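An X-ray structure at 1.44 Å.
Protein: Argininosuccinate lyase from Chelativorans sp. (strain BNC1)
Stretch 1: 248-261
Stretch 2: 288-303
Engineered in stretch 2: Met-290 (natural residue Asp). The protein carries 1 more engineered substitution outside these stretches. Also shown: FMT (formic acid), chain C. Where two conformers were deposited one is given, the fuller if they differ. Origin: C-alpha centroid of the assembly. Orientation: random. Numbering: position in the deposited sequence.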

ATOM      1  N   PHE A 248     -11.439  -6.509   8.079  1.00 11.33           N
ATOM      2  CA  PHE A 248     -11.794  -7.243   9.284  1.00 11.46           C
ATOM      3  C   PHE A 248     -10.685  -7.150  10.329  1.00 11.03           C
ATOM      4  O   PHE A 248     -10.930  -6.832  11.500  1.00 13.39           O
ATOM      5  N   LEU A 249      -9.443  -7.398   9.915  1.00 11.45           N
ATOM      6  CA  LEU A 249      -8.342  -7.361  10.871  1.00 11.01           C
ATOM      7  C   LEU A 249      -8.111  -5.957  11.405  1.00 10.85           C
ATOM      8  O   LEU A 249      -7.627  -5.816  12.533  1.00 11.91           O
ATOM      9  N   SER A 250      -8.425  -4.918  10.619  1.00 10.75           N
ATOM     10  CA  SER A 250      -8.250  -3.569  11.148  1.00 11.04           C
ATOM     11  C   SER A 250      -9.183  -3.333  12.331  1.00 10.42           C
ATOM     12  O   SER A 250      -8.802  -2.650  13.291  1.00 12.94           O
ATOM     13  N   GLY A 251     -10.384  -3.919  12.307  1.00 11.19           N
ATOM     14  CA  GLY A 251     -11.268  -3.778  13.450  1.00 11.39           C
ATOM     15  C   GLY A 251     -10.785  -4.578  14.635  1.00 11.76           C
ATOM     16  O   GLY A 251     -10.987  -4.181  15.788  1.00 12.93           O
ATOM     17  N   LEU A 252     -10.145  -5.717  14.361  1.00 12.21           N
ATOM     18  CA  LEU A 252      -9.519  -6.524  15.400  1.00 11.55           C
ATOM     19  C   LEU A 252      -8.328  -5.798  16.015  1.00 10.80           C
ATOM     20  O   LEU A 252      -8.175  -5.791  17.243  1.00 12.49           O
ATOM     21  N   SER A 253      -7.509  -5.133  15.196  1.00 11.43           N
ATOM     22  CA  SER A 253      -6.449  -4.283  15.729  1.00 11.90           C
ATOM     23  C   SER A 253      -7.009  -3.194  16.639  1.00 11.03           C
ATOM     24  O   SER A 253      -6.438  -2.899  17.696  1.00 12.84           O
ATOM     25  N   ARG A 254      -8.118  -2.578  16.243  1.00 11.82           N
ATOM     26  CA  ARG A 254      -8.689  -1.499  17.039  1.00 10.70           C
ATOM     27  C   ARG A 254      -9.172  -1.995  18.394  1.00 11.57           C
ATOM     28  O   ARG A 254      -8.971  -1.323  19.415  1.00 12.48           O
ATOM     29  N   LEU A 255      -9.795  -3.174  18.435  1.00 11.50           N
ATOM     30  CA  LEU A 255     -10.186  -3.743  19.719  1.00 11.70           C
ATOM     31  C   LEU A 255      -8.964  -4.104  20.549  1.00 11.38           C
ATOM     32  O   LEU A 255      -8.935  -3.852  21.757  1.00 12.45           O
ATOM     33  N   ALA A 256      -7.959  -4.732  19.928  1.00 11.27           N
ATOM     34  CA  ALA A 256      -6.739  -5.047  20.661  1.00 11.47           C
ATOM     35  C   ALA A 256      -6.111  -3.787  21.246  1.00 11.43           C
ATOM     36  O   ALA A 256      -5.670  -3.781  22.401  1.00 13.34           O
ATOM     37  N   SER A 257      -6.047  -2.715  20.459  1.00 12.12           N
ATOM     38  CA  SER A 257      -5.488  -1.461  20.956  1.00 11.98           C
ATOM     39  C   SER A 257      -6.325  -0.907  22.104  1.00 11.53           C
ATOM     40  O   SER A 257      -5.778  -0.430  23.109  1.00 12.68           O
ATOM     41  N   GLU A 258      -7.655  -0.971  21.983  1.00 11.75           N
ATOM     42  CA  GLU A 258      -8.536  -0.495  23.045  1.00 10.95           C
ATOM     43  C   GLU A 258      -8.239  -1.214  24.351  1.00 11.35           C
ATOM     44  O   GLU A 258      -8.090  -0.584  25.404  1.00 12.55           O
ATOM     45  N   ILE A 259      -8.151  -2.543  24.287  1.00 10.76           N
ATOM     46  CA  ILE A 259      -7.882  -3.360  25.471  1.00 11.31           C
ATOM     47  C   ILE A 259      -6.478  -3.084  25.999  1.00 11.68           C
ATOM     48  O   ILE A 259      -6.252  -3.059  27.212  1.00 12.54           O
ATOM     49  N   GLN A 260      -5.517  -2.883  25.107  1.00 11.70           N
ATOM     50  CA  GLN A 260      -4.169  -2.542  25.545  1.00 11.95           C
ATOM     51  C   GLN A 260      -4.163  -1.244  26.351  1.00 12.36           C
ATOM     52  O   GLN A 260      -3.456  -1.140  27.358  1.00 12.98           O
ATOM     53  N   LEU A 261      -4.942  -0.242  25.926  1.00 11.88           N
ATOM     54  CA  LEU A 261      -5.015   0.989  26.707  1.00 11.63           C
ATOM     55  C   LEU A 261      -5.742   0.757  28.031  1.00 12.27           C
ATOM     56  O   LEU A 261      -5.274   1.204  29.085  1.00 12.90           O
ATOM     57  N   ASN A 288       3.024  -8.351  30.076  1.00 13.39           N
ATOM     58  CA  ASN A 288       3.052  -7.732  28.753  1.00 14.45           C
ATOM     59  C   ASN A 288       1.898  -8.232  27.887  1.00 14.13           C
ATOM     60  O   ASN A 288       1.614  -9.434  27.856  1.00 14.87           O
ATOM     61  N   PRO A 289       1.270  -7.315  27.140  1.00 14.14           N
ATOM     62  CA  PRO A 289       0.124  -7.678  26.281  1.00 14.06           C
ATOM     63  C   PRO A 289       0.568  -8.261  24.944  1.00 13.17           C
ATOM     64  O   PRO A 289       0.242  -7.762  23.865  1.00 13.68           O
ATOM     65  N   MET A 290       1.332  -9.347  25.019  0.53 13.33           N
ATOM     66  CA  MET A 290       1.919  -9.938  23.826  0.53 14.00           C
ATOM     67  C   MET A 290       0.857 -10.495  22.887  0.53 13.17           C
ATOM     68  O   MET A 290       1.031 -10.442  21.661  0.53 13.43           O
ATOM     69  N   SER A 291      -0.244 -11.019  23.430  1.00 12.87           N
ATOM     70  CA  SER A 291      -1.333 -11.501  22.593  1.00 12.66           C
ATOM     71  C   SER A 291      -1.907 -10.366  21.765  1.00 13.01           C
ATOM     72  O   SER A 291      -2.189 -10.530  20.570  1.00 14.66           O
ATOM     73  N   LEU A 292      -2.087  -9.200  22.391  1.00 12.35           N
ATOM     74  CA  LEU A 292      -2.647  -8.052  21.685  1.00 12.17           C
ATOM     75  C   LEU A 292      -1.689  -7.537  20.621  1.00 11.93           C
ATOM     76  O   LEU A 292      -2.106  -7.245  19.492  1.00 12.86           O
ATOM     77  N   GLU A 293      -0.403  -7.420  20.955  1.00 12.24           N
ATOM     78  CA  GLU A 293       0.537  -6.835  20.005  1.00 12.59           C
ATOM     79  C   GLU A 293       0.770  -7.750  18.813  1.00 11.98           C
ATOM     80  O   GLU A 293       0.860  -7.274  17.675  1.00 13.03           O
ATOM     81  N   ARG A 294       0.877  -9.062  19.041  1.00 12.75           N
ATOM     82  CA  ARG A 294       1.038  -9.961  17.901  1.00 11.87           C
ATOM     83  C   ARG A 294      -0.240 -10.059  17.074  1.00 12.47           C
ATOM     84  O   ARG A 294      -0.175 -10.332  15.872  1.00 14.32           O
ATOM     85  N   SER A 295      -1.409  -9.845  17.685  1.00 12.35           N
ATOM     86  CA  SER A 295      -2.636  -9.784  16.897  1.00 12.44           C
ATOM     87  C   SER A 295      -2.642  -8.552  15.996  1.00 12.58           C
ATOM     88  O   SER A 295      -2.992  -8.637  14.810  1.00 13.29           O
ATOM     89  N   ARG A 296      -2.255  -7.393  16.540  1.00 12.34           N
ATOM     90  CA  ARG A 296      -2.128  -6.202  15.716  1.00 11.75           C
ATOM     91  C   ARG A 296      -1.112  -6.403  14.598  1.00 11.15           C
ATOM     92  O   ARG A 296      -1.341  -5.982  13.457  1.00 12.98           O
ATOM     93  N   LYS A 297       0.017  -7.058  14.901  1.00 11.48           N
ATOM     94  CA  LYS A 297       1.032  -7.327  13.886  1.00 11.34           C
ATOM     95  C   LYS A 297       0.425  -8.045  12.680  1.00 11.25           C
ATOM     96  O   LYS A 297       0.713  -7.696  11.527  1.00 13.31           O
ATOM     97  N   ALA A 298      -0.422  -9.054  12.927  1.00 12.12           N
ATOM     98  CA  ALA A 298      -1.097  -9.754  11.837  1.00 11.40           C
ATOM     99  C   ALA A 298      -1.994  -8.819  11.039  1.00 11.50           C
ATOM    100  O   ALA A 298      -2.042  -8.898   9.807  1.00 12.75           O
ATOM    101  N   ALA A 299      -2.715  -7.929  11.727  1.00 11.85           N
ATOM    102  CA  ALA A 299      -3.537  -6.941  11.042  1.00 10.85           C
ATOM    103  C   ALA A 299      -2.703  -6.077  10.109  1.00 10.49           C
ATOM    104  O   ALA A 299      -3.085  -5.845   8.954  1.00 12.75           O
ATOM    105  N   PHE A 300      -1.582  -5.542  10.606  1.00 11.47           N
ATOM    106  CA  PHE A 300      -0.750  -4.684   9.768  1.00 11.61           C
ATOM    107  C   PHE A 300      -0.204  -5.471   8.585  1.00 11.24           C
ATOM    108  O   PHE A 300      -0.170  -4.978   7.454  1.00 13.77           O
ATOM    109  N   ALA A 301       0.227  -6.706   8.826  1.00 12.00           N
ATOM    110  CA  ALA A 301       0.824  -7.488   7.756  1.00 11.82           C
ATOM    111  C   ALA A 301      -0.180  -7.799   6.656  1.00 11.46           C
ATOM    112  O   ALA A 301       0.211  -7.956   5.492  1.00 13.74           O
ATOM    113  N   ALA A 302      -1.469  -7.886   6.998  1.00 11.76           N
ATOM    114  CA  ALA A 302      -2.508  -8.189   6.020  1.00 11.37           C
ATOM    115  C   ALA A 302      -2.641  -7.098   4.963  1.00 11.52           C
ATOM    116  O   ALA A 302      -3.227  -7.334   3.904  1.00 13.61           O
ATOM    117  N   MET A 303      -2.096  -5.907   5.214  1.00 12.38           N
ATOM    118  CA  MET A 303      -2.082  -4.892   4.170  1.00 12.48           C
ATOM    119  C   MET A 303      -1.224  -5.321   2.987  1.00 11.66           C
ATOM    120  O   MET A 303      -1.432  -4.862   1.855  1.00 13.30           O
TER

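Two helices of one chain, 248-261 and 290-301, pack nearly antiparallel (153° between their N-to-C directions, axes 8.5 Å apart at closest approach) through a seam of small and aliphatic side chains flanked by a polar network centred on Arg-296. The contact buries 674 Å² in all, and the backbones come close: the CA atoms of Leu-249 and Ala-299 lie 4.8 Å apart, those of Ser-253 and Arg-296 4.7 Å.

Near the start of the first stretch, Leu-249 (m, t) points toward the second helix. Its CB meets Ala-299 CB at 3.8 Å, and its CD1 reaches Ala-302 CB, also at 3.8 Å. The Ala-299 methyl sits tightly against the opposing backbone, with CB 3.4 Å from Leu-249 O, and lies 3.7 Å from Ser-253 CB. Leu-252 (t, t) leaves its backbone sideways, but its end comes nearer, bringing CD2 to 3.9 Å from Ser-295 CB. Ser-295 (m) turns its hydroxyl back to its own helix, donating from OG to Ser-291 O at 2.8 Å.

Midway, Ala-256 points toward the second helix and fits between two residues one turn apart, its CB 4.2 Å from Leu-292 CB and 3.8 Å from Arg-296 CG. Leu-292 (m, t) also points in; its CD1 lies 3.9 Å from Ile-259 CG2, 3.7 Å from Ala-256 O and 3.5 Å from Gln-260 N. Ile-259 itself is m, t.

Arg-296 (m, t, p) leaves its backbone sideways, but its end comes nearer to the first helix. Its NE donates to Ser-253 OG at 3.0 Å with a nearly straight 176° angle, which agrees with the serine oxygen lying at the guanidinium edge, near its plane. Ser-257 OG instead sits over one face, 3.9 Å from Arg-296 NH1. Both serines are t. Ser-253 OG also comes within 3.7 Å of Phe-300 CE1.

Gln-260 (t, t) extends across to the start of the second helix. Its NE2 donates to Glu-293 OE1 at 2.8 Å and lies 3.4 Å from CG of Pro-289, the N-cap residue. Its other amide end works through water 1, which donates to Gln-260 OE1 at 2.8 Å and accepts from Arg-296 NH1 at 2.9 Å, linking residues whose side chains do not hydrogen-bond directly. Glu-293 is m, t.

Outside the seam, Arg-254, Glu-258 and the engineered Met-290 point away. Asn-288 also points away; its ND2 donates to O1 of a formic acid, FMT, at 2.9 Å.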

ATOM      1  CB  PHE A 248     -12.099  -8.712   8.946  1.00 12.19           C
ATOM      2  CG  PHE A 248     -11.982  -9.611  10.140  1.00 11.70           C
ATOM      3  CD1 PHE A 248     -12.871  -9.500  11.192  1.00 12.01           C
ATOM      4  CD2 PHE A 248     -10.942 -10.502  10.251  1.00 12.10           C
ATOM      5  CE1 PHE A 248     -12.739 -10.261  12.315  1.00 12.31           C
ATOM      6  CE2 PHE A 248     -10.802 -11.279  11.372  1.00 12.81           C
ATOM      7  CZ  PHE A 248     -11.696 -11.175  12.412  1.00 12.15           C
ATOM      8  CB  LEU A 249      -7.067  -7.966  10.279  1.00 11.25           C
ATOM      9  CG  LEU A 249      -7.045  -9.507  10.244  1.00 12.02           C
ATOM     10  CD1 LEU A 249      -5.914 -10.030   9.388  1.00 12.47           C
ATOM     11  CD2 LEU A 249      -6.921 -10.054  11.664  1.00 12.36           C
ATOM     12  CB  SER A 250      -8.422  -2.489  10.069  1.00 11.67           C
ATOM     13  OG  SER A 250      -9.788  -2.204   9.819  1.00 13.36           O
ATOM     14  CB  LEU A 252      -9.160  -7.890  14.797  1.00 12.75           C
ATOM     15  CG  LEU A 252      -8.524  -8.890  15.755  1.00 12.95           C
ATOM     16  CD1 LEU A 252      -8.845 -10.327  15.382  1.00 13.11           C
ATOM     17  CD2 LEU A 252      -7.028  -8.699  15.809  1.00 12.90           C
ATOM     18  CB  SER A 253      -5.653  -3.665  14.578  1.00 12.10           C
ATOM     19  OG  SER A 253      -4.742  -2.709  15.082  1.00 13.36           O
ATOM     20  CB  ARG A 254      -9.819  -0.836  16.246  1.00 11.55           C
ATOM     21  CG  ARG A 254      -9.285  -0.036  15.069  1.00 11.60           C
ATOM     22  CD  ARG A 254     -10.367   0.400  14.091  1.00 13.21           C
ATOM     23  NE  ARG A 254     -11.125   1.516  14.610  1.00 15.48           N
ATOM     24  CZ  ARG A 254     -12.246   1.962  14.059  1.00 15.77           C
ATOM     25  NH1 ARG A 254     -12.745   1.332  12.980  1.00 15.92           N
ATOM     26  NH2 ARG A 254     -12.845   3.038  14.588  1.00 15.26           N
ATOM     27  CB  LEU A 255     -11.054  -4.983  19.522  1.00 12.55           C
ATOM     28  CG  LEU A 255     -11.460  -5.676  20.819  1.00 13.41           C
ATOM     29  CD1 LEU A 255     -12.279  -4.758  21.718  1.00 13.29           C
ATOM     30  CD2 LEU A 255     -12.245  -6.953  20.526  1.00 13.67           C
ATOM     31  CB  ALA A 256      -5.753  -5.762  19.735  1.00 11.24           C
ATOM     32  CB  SER A 257      -5.388  -0.466  19.801  1.00 12.72           C
ATOM     33  OG  SER A 257      -4.597   0.660  20.128  1.00 12.87           O
ATOM     34  CB  GLU A 258      -9.995  -0.745  22.658  1.00 11.80           C
ATOM     35  CG  GLU A 258     -10.984   0.006  23.539  1.00 11.85           C
ATOM     36  CD  GLU A 258     -11.441   1.312  22.917  1.00 12.67           C
ATOM     37  OE1 GLU A 258     -11.914   1.269  21.757  1.00 12.38           O
ATOM     38  OE2 GLU A 258     -11.337   2.375  23.596  1.00 13.31           O
ATOM     39  CB  ILE A 259      -8.111  -4.852  25.163  1.00 11.37           C
ATOM     40  CG1 ILE A 259      -9.590  -5.105  24.849  1.00 12.17           C
ATOM     41  CG2 ILE A 259      -7.649  -5.701  26.336  1.00 11.60           C
ATOM     42  CD1 ILE A 259      -9.893  -6.519  24.371  1.00 13.70           C
ATOM     43  CB  GLN A 260      -3.231  -2.453  24.349  1.00 11.71           C
ATOM     44  CG  GLN A 260      -1.771  -2.495  24.749  1.00 12.72           C
ATOM     45  CD  GLN A 260      -0.826  -2.544  23.573  1.00 13.26           C
ATOM     46  OE1 GLN A 260      -1.219  -2.314  22.421  1.00 13.85           O
ATOM     47  NE2 GLN A 260       0.448  -2.802  23.855  1.00 13.62           N
ATOM     48  CB  LEU A 261      -5.654   2.118  25.888  1.00 12.53           C
ATOM     49  CG  LEU A 261      -4.877   2.568  24.653  1.00 13.06           C
ATOM     50  CD1 LEU A 261      -5.495   3.862  24.069  1.00 13.45           C
ATOM     51  CD2 LEU A 261      -3.395   2.790  24.959  1.00 13.24           C
ATOM     52  CB  ASN A 288       4.353  -8.054  28.042  1.00 14.47           C
ATOM     53  CG  ASN A 288       5.503  -7.218  28.530  1.00 15.19           C
ATOM     54  OD1 ASN A 288       5.328  -6.067  28.926  1.00 15.92           O
ATOM     55  ND2 ASN A 288       6.693  -7.784  28.474  1.00 15.08           N
ATOM     56  CB  PRO A 289      -0.608  -6.338  26.137  1.00 14.54           C
ATOM     57  CG  PRO A 289       0.522  -5.319  26.157  1.00 14.28           C
ATOM     58  CD  PRO A 289       1.507  -5.858  27.165  1.00 13.93           C
ATOM     59  CB  MET A 290       2.897 -11.023  24.267  0.53 16.07           C
ATOM     60  CG  MET A 290       3.707 -11.609  23.155  0.53 17.83           C
ATOM     61  SD  MET A 290       4.739 -10.406  22.298  0.53 21.29           S
ATOM     62  CE  MET A 290       6.235 -11.381  22.073  0.53 23.16           C
ATOM     63  CB  SER A 291      -2.422 -12.123  23.465  1.00 13.62           C
ATOM     64  OG  SER A 291      -2.858 -11.230  24.483  1.00 14.17           O
ATOM     65  CB  LEU A 292      -2.964  -6.953  22.701  1.00 12.11           C
ATOM     66  CG  LEU A 292      -3.867  -7.312  23.884  1.00 12.52           C
ATOM     67  CD1 LEU A 292      -4.088  -6.106  24.805  1.00 12.16           C
ATOM     68  CD2 LEU A 292      -5.179  -7.915  23.412  1.00 13.88           C
ATOM     69  CB  GLU A 293       1.837  -6.443  20.697  1.00 13.69           C
ATOM     70  CG  GLU A 293       1.625  -5.226  21.611  1.00 14.47           C
ATOM     71  CD  GLU A 293       2.883  -4.461  21.916  1.00 15.11           C
ATOM     72  OE1 GLU A 293       2.753  -3.278  22.326  1.00 15.17           O
ATOM     73  OE2 GLU A 293       3.989  -5.045  21.800  1.00 16.61           O
ATOM     74  CB  ARG A 294       1.503 -11.340  18.366  1.00 13.66           C
ATOM     75  CG  ARG A 294       2.964 -11.343  18.784  1.00 17.03           C
ATOM     76  CD  ARG A 294       3.354 -12.673  19.370  1.00 22.98           C
ATOM     77  NE  ARG A 294       4.796 -12.786  19.578  1.00 34.09           N
ATOM     78  CZ  ARG A 294       5.658 -13.204  18.653  1.00 47.71           C
ATOM     79  NH1 ARG A 294       5.241 -13.539  17.439  1.00 57.02           N
ATOM     80  NH2 ARG A 294       6.947 -13.280  18.949  1.00 47.21           N
ATOM     81  CB  SER A 295      -3.859  -9.819  17.825  1.00 12.71           C
ATOM     82  OG  SER A 295      -3.980 -11.094  18.461  1.00 13.86           O
ATOM     83  CB  ARG A 296      -1.744  -4.993  16.570  1.00 11.92           C
ATOM     84  CG  ARG A 296      -2.801  -4.595  17.592  1.00 12.34           C
ATOM     85  CD  ARG A 296      -2.495  -3.249  18.229  1.00 13.00           C
ATOM     86  NE  ARG A 296      -2.847  -2.166  17.307  1.00 13.43           N
ATOM     87  CZ  ARG A 296      -2.360  -0.933  17.347  1.00 14.06           C
ATOM     88  NH1 ARG A 296      -1.454  -0.580  18.251  1.00 14.43           N
ATOM     89  NH2 ARG A 296      -2.778  -0.046  16.459  1.00 14.77           N
ATOM     90  CB  LYS A 297       2.171  -8.137  14.501  1.00 12.24           C
ATOM     91  CG  LYS A 297       3.356  -8.426  13.577  1.00 14.03           C
ATOM     92  CD  LYS A 297       4.326  -9.362  14.296  1.00 17.85           C
ATOM     93  CE  LYS A 297       5.549  -9.687  13.508  1.00 21.26           C
ATOM     94  NZ  LYS A 297       6.353 -10.662  14.348  1.00 21.42           N
ATOM     95  CB  ALA A 298      -1.917 -10.911  12.408  1.00 12.10           C
ATOM     96  CB  ALA A 299      -4.266  -6.070  12.070  1.00 11.51           C
ATOM     97  CB  PHE A 300       0.422  -4.143  10.583  1.00 11.48           C
ATOM     98  CG  PHE A 300       0.048  -3.515  11.893  1.00 11.24           C
ATOM     99  CD1 PHE A 300      -1.176  -2.894  12.092  1.00 11.10           C
ATOM    100  CD2 PHE A 300       0.960  -3.534  12.932  1.00 11.84           C
ATOM    101  CE1 PHE A 300      -1.464  -2.316  13.321  1.00 11.60           C
ATOM    102  CE2 PHE A 300       0.680  -2.956  14.138  1.00 12.11           C
ATOM    103  CZ  PHE A 300      -0.532  -2.349  14.337  1.00 12.04           C
ATOM    104  CB  ALA A 301       1.412  -8.782   8.308  1.00 12.11           C
ATOM    105  CB  ALA A 302      -3.851  -8.391   6.713  1.00 11.03           C
ATOM    106  CB  MET A 303      -1.458  -3.615   4.731  1.00 13.26           C
ATOM    107  CG  MET A 303      -2.123  -3.067   5.942  1.00 15.48           C
ATOM    108  SD  MET A 303      -3.484  -1.996   5.496  1.00 18.87           S
ATOM    109  CE  MET A 303      -2.726  -0.623   4.571  1.00 16.11           C
TER
HETATM  110  C   FMT C 602       9.730  -5.876  27.434  1.00 16.17           C
HETATM  111  O1  FMT C 602       8.957  -5.901  28.403  1.00 15.65           O
HETATM  112  O2  FMT C 602      10.028  -4.830  26.830  1.00 15.72           O
HETATM  113  O   HOH W   1       0.192  -2.072  20.056  1.00 13.99           O